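MRNA export factor (Human herpesvirus 1, PDB 4YXP) regulates viral gene expression, inhibits host splicing and mediates nuclear export of viral intronless mRNAs, working as a homodimer. Local coordinates at the interface of chains A and B. Residues are numbered along the deposited sequence; one frame, centred on the assembly and turned at random. Chains: chain A/B, mRNA export factor.

Contacts 1 and 2 lie at far-apart points of the intertwined homodimer formed by the folded C-terminal domain of ICP27, the centres of their C-alpha atoms about 50 Å apart, and they have no residue in common. In contact 1 residues 6-8 of chain B dock on the 3-10 helix 182-184 of chain A; in contact 2 A:Arg17 and A:Ser20, with A:Leu274 of the C-terminal tail, meet B:His224, B:Phe225 and B:Leu227. Two-fold symmetry repeats each with the chains exchanged, so each N-terminal arm makes both kinds of contact, 6-8 and then 17-20, which suits the intertwined dimer.

Contact 1: the interface of chains A and B. Residues chain A 181-183, 198; chain B 6-8.
The guanidinium of A:Arg198 and the carboxylate of B:Asp6 are the flat groups of this contact, paired across it by a long salt bridge, 3.6 Å from NH1 of the arginine to OD2 of the aspartate. Their planes are turned 55° apart, an oblique charge pairing rather than a flat two-pronged one. One face of the guanidinium has CG of A:Leu182 centred over it, 3.6 Å above the plane.

Both oxygens of the carboxylate point at the N-terminal end of the short 3-10 helix 182-184 of chain A. OD2 of B:Asp6 takes the backbone N-H of A:Leu182 at 2.9 Å from N, on its syn side and 17° out of the carboxylate plane. OD1 accepts the backbone N-H of A:Ala183, again at 2.9 Å from N and syn, but tilted further from the plane. One acidic side chain thus caps two successive amides at the start of a short helix, a familiar N-terminal capping arrangement supplied here by the other subunit. The helix end would be expected to favour the negative charge. CG of B:Asp6 stands anti to its backbone N and beside its carbonyl carbon (chi1 -165°), which turns the carboxylate toward the two amides.

A:Leu182 lies between A:Arg198 of its own chain and the partner's arm: its side chain crosses that of B:Asp6 at about a right angle, and CB lies 3.9 Å from CA of B:Thr7. At the rim, CB of A:Ala183 touches OD1 of B:Asp6 at 3.4 Å.

Contact 2: the interface of chains A and B. Residues chain A 17, 20, 274; chain B 224-225, 227.
A:Arg17 reaches across to B:His224 by an extended start followed by a bend at chi3 (58°), which lays its guanidinium against the imidazole. B:His224 answers with CG anti to its backbone N (chi1 -175°), bringing the ring up beside its own carbonyl. The two planes are only 10° apart, a stacked cation-pi pair in which NH1 of A:Arg17 sits 3.4 Å from the centroid of the B:His224 ring, offset toward its rim. On the guanidinium the overlap is more central, with NE2 of the histidine over the middle of the plane.

The guanidinium is also held at its edge. NH1 of A:Arg17 donates to the backbone O of B:His224 at 2.9 Å, a bond lying close to the guanidinium plane, so one histidine engages both a face and an edge and fixes the rotation of the arginine head.

Beside this polar grip, B:Leu227 wedges in with both branches: CD2 approaches NH1 of A:Arg17 at 3.7 Å, while CD1 lies against the carbonyl O of A:Arg17 (3.8 Å) and CB of A:Ser20. OG of A:Ser20 turns back to the carbonyl O of A:Arg17, 3.0 Å away, bridging the break between helices 10-17 and 19-22. CD2 of A:Leu274, from the C-terminal tail important for homodimerization, makes a slight contact with CB of B:Leu227 at 4.2 Å. The site brings both terminal segments of one subunit against the other, mainly through A:Arg17, and is likely to support the intertwined dimer.

Contact 1: the interface of chains A and B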
loop_
_atom_site.group_PDB
_atom_site.type_symbol
_atom_site.label_atom_id
_atom_site.label_comp_id
_atom_site.label_asym_id
_atom_site.label_seq_id
_atom_site.Cartn_x
_atom_site.Cartn_y
_atom_site.Cartn_z
ATOM N N ARG A 181 -13.808 4.304 17.247
ATOM C CA ARG A 181 -14.167 4.465 18.654
ATOM C C ARG A 181 -13.012 4.067 19.568
ATOM O O ARG A 181 -12.408 3.009 19.392
ATOM C CB ARG A 181 -15.397 3.623 18.999
ATOM C CG ARG A 181 -16.679 4.061 18.320
ATOM C CD ARG A 181 -17.837 3.171 18.739
ATOM N NE ARG A 181 -19.058 3.457 17.992
ATOM C CZ ARG A 181 -20.246 2.925 18.265
ATOM N NH1 ARG A 181 -20.387 2.080 19.278
ATOM N NH2 ARG A 181 -21.298 3.245 17.527
ATOM N N LEU A 182 -12.710 4.909 20.551
ATOM C CA LEU A 182 -11.682 4.583 21.530
ATOM C C LEU A 182 -12.054 3.301 22.273
ATOM O O LEU A 182 -11.184 2.518 22.644
ATOM C CB LEU A 182 -11.488 5.731 22.520
ATOM C CG LEU A 182 -10.969 7.047 21.933
ATOM C CD1 LEU A 182 -10.910 8.118 23.013
ATOM C CD2 LEU A 182 -9.603 6.861 21.284
ATOM N N ALA A 183 -13.351 3.091 22.471
ATOM C CA ALA A 183 -13.842 1.933 23.209
ATOM C C ALA A 183 -13.544 0.618 22.485
ATOM O O ALA A 183 -13.587 -0.447 23.096
ATOM C CB ALA A 183 -15.336 2.067 23.458
ATOM N N ARG A 198 -8.770 7.934 13.456
ATOM C CA ARG A 198 -9.379 9.100 14.082
ATOM C C ARG A 198 -8.642 10.367 13.656
ATOM O O ARG A 198 -9.259 11.367 13.285
ATOM C CB ARG A 198 -9.374 8.969 15.611
ATOM C CG ARG A 198 -10.449 8.030 16.145
ATOM C CD ARG A 198 -10.245 7.678 17.611
ATOM N NE ARG A 198 -10.425 8.822 18.515
ATOM C CZ ARG A 198 -11.585 9.189 19.056
ATOM N NH1 ARG A 198 -12.702 8.525 18.785
ATOM N NH2 ARG A 198 -11.633 10.234 19.872
ATOM N N ASP B 6 -16.678 7.713 25.715
ATOM C CA ASP B 6 -15.715 7.005 24.877
ATOM C C ASP B 6 -14.295 7.196 25.404
ATOM O O ASP B 6 -13.815 8.323 25.519
ATOM C CB ASP B 6 -15.810 7.493 23.428
ATOM C CG ASP B 6 -15.111 6.565 22.449
ATOM O OD1 ASP B 6 -15.208 5.328 22.626
ATOM O OD2 ASP B 6 -14.469 7.072 21.500
ATOM N N THR B 7 -13.624 6.091 25.714
ATOM C CA THR B 7 -12.275 6.146 26.268
ATOM C C THR B 7 -11.529 4.833 26.034
ATOM O O THR B 7 -12.146 3.805 25.753
ATOM C CB THR B 7 -12.308 6.450 27.783
ATOM O OG1 THR B 7 -10.984 6.726 28.252
ATOM C CG2 THR B 7 -12.890 5.270 28.566
ATOM N N ILE B 8 -10.203 4.874 26.142
ATOM C CA ILE B 8 -9.405 3.656 26.136
ATOM C C ILE B 8 -9.465 3.058 27.535
ATOM O O ILE B 8 -9.051 3.693 28.509
ATOM C CB ILE B 8 -7.950 3.916 25.699
ATOM C CG1 ILE B 8 -7.907 4.570 24.315
ATOM C CG2 ILE B 8 -7.163 2.610 25.681
ATOM C CD1 ILE B 8 -6.537 5.090 23.921
#

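Contact 2: the interface of chains A and B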
loop_
_atom_site.group_PDB
_atom_site.type_symbol
_atom_site.label_atom_id
_atom_site.label_comp_id
_atom_site.label_asym_id
_atom_site.label_seq_id
_atom_site.Cartn_x
_atom_site.Cartn_y
_atom_site.Cartn_z
ATOM N N ARG A 17 -8.490 0.763 -26.130
ATOM C CA ARG A 17 -7.605 0.188 -27.139
ATOM C C ARG A 17 -6.672 1.250 -27.724
ATOM O O ARG A 17 -5.535 0.948 -28.080
ATOM C CB ARG A 17 -8.416 -0.475 -28.258
ATOM C CG ARG A 17 -9.018 -1.819 -27.866
ATOM C CD ARG A 17 -9.849 -2.435 -28.992
ATOM N NE ARG A 17 -9.086 -2.644 -30.222
ATOM C CZ ARG A 17 -8.334 -3.715 -30.477
ATOM N NH1 ARG A 17 -8.215 -4.690 -29.582
ATOM N NH2 ARG A 17 -7.691 -3.810 -31.633
ATOM N N SER A 20 -2.757 2.046 -27.279
ATOM C CA SER A 20 -1.679 1.442 -28.054
ATOM C C SER A 20 -1.060 2.424 -29.046
ATOM O O SER A 20 0.094 2.271 -29.446
ATOM C CB SER A 20 -2.199 0.218 -28.808
ATOM O OG SER A 20 -3.108 0.601 -29.829
ATOM N N LEU A 274 2.486 -3.412 -25.715
ATOM C CA LEU A 274 2.372 -2.029 -26.159
ATOM C C LEU A 274 3.717 -1.307 -26.273
ATOM O O LEU A 274 3.896 -0.483 -27.171
ATOM C CB LEU A 274 1.443 -1.266 -25.214
ATOM C CG LEU A 274 0.034 -1.853 -25.071
ATOM C CD1 LEU A 274 -0.846 -0.913 -24.266
ATOM C CD2 LEU A 274 -0.612 -2.152 -26.427
ATOM N N HIS B 224 -11.910 -8.022 -26.081
ATOM C CA HIS B 224 -11.246 -7.281 -27.151
ATOM C C HIS B 224 -10.735 -5.920 -26.675
ATOM O O HIS B 224 -9.748 -5.395 -27.192
ATOM C CB HIS B 224 -12.229 -7.106 -28.315
ATOM C CG HIS B 224 -11.644 -6.456 -29.532
ATOM N ND1 HIS B 224 -10.730 -7.088 -30.349
ATOM C CD2 HIS B 224 -11.871 -5.243 -30.085
ATOM C CE1 HIS B 224 -10.410 -6.282 -31.346
ATOM N NE2 HIS B 224 -11.085 -5.157 -31.211
ATOM N N PHE B 225 -11.403 -5.362 -25.674
ATOM C CA PHE B 225 -11.113 -4.005 -25.215
ATOM C C PHE B 225 -9.858 -3.899 -24.344
ATOM O O PHE B 225 -9.374 -2.795 -24.100
ATOM C CB PHE B 225 -12.313 -3.441 -24.446
ATOM C CG PHE B 225 -12.846 -4.366 -23.391
ATOM C CD1 PHE B 225 -12.242 -4.446 -22.149
ATOM C CD2 PHE B 225 -13.955 -5.155 -23.643
ATOM C CE1 PHE B 225 -12.733 -5.296 -21.179
ATOM C CE2 PHE B 225 -14.450 -6.009 -22.677
ATOM C CZ PHE B 225 -13.839 -6.079 -21.445
ATOM N N LEU B 227 -5.894 -4.717 -24.036
ATOM C CA LEU B 227 -4.642 -5.126 -24.652
ATOM C C LEU B 227 -3.585 -5.267 -23.560
ATOM O O LEU B 227 -3.408 -4.348 -22.757
ATOM C CB LEU B 227 -4.200 -4.111 -25.707
ATOM C CG LEU B 227 -5.092 -4.013 -26.947
ATOM C CD1 LEU B 227 -4.743 -2.775 -27.763
ATOM C CD2 LEU B 227 -4.968 -5.268 -27.804
#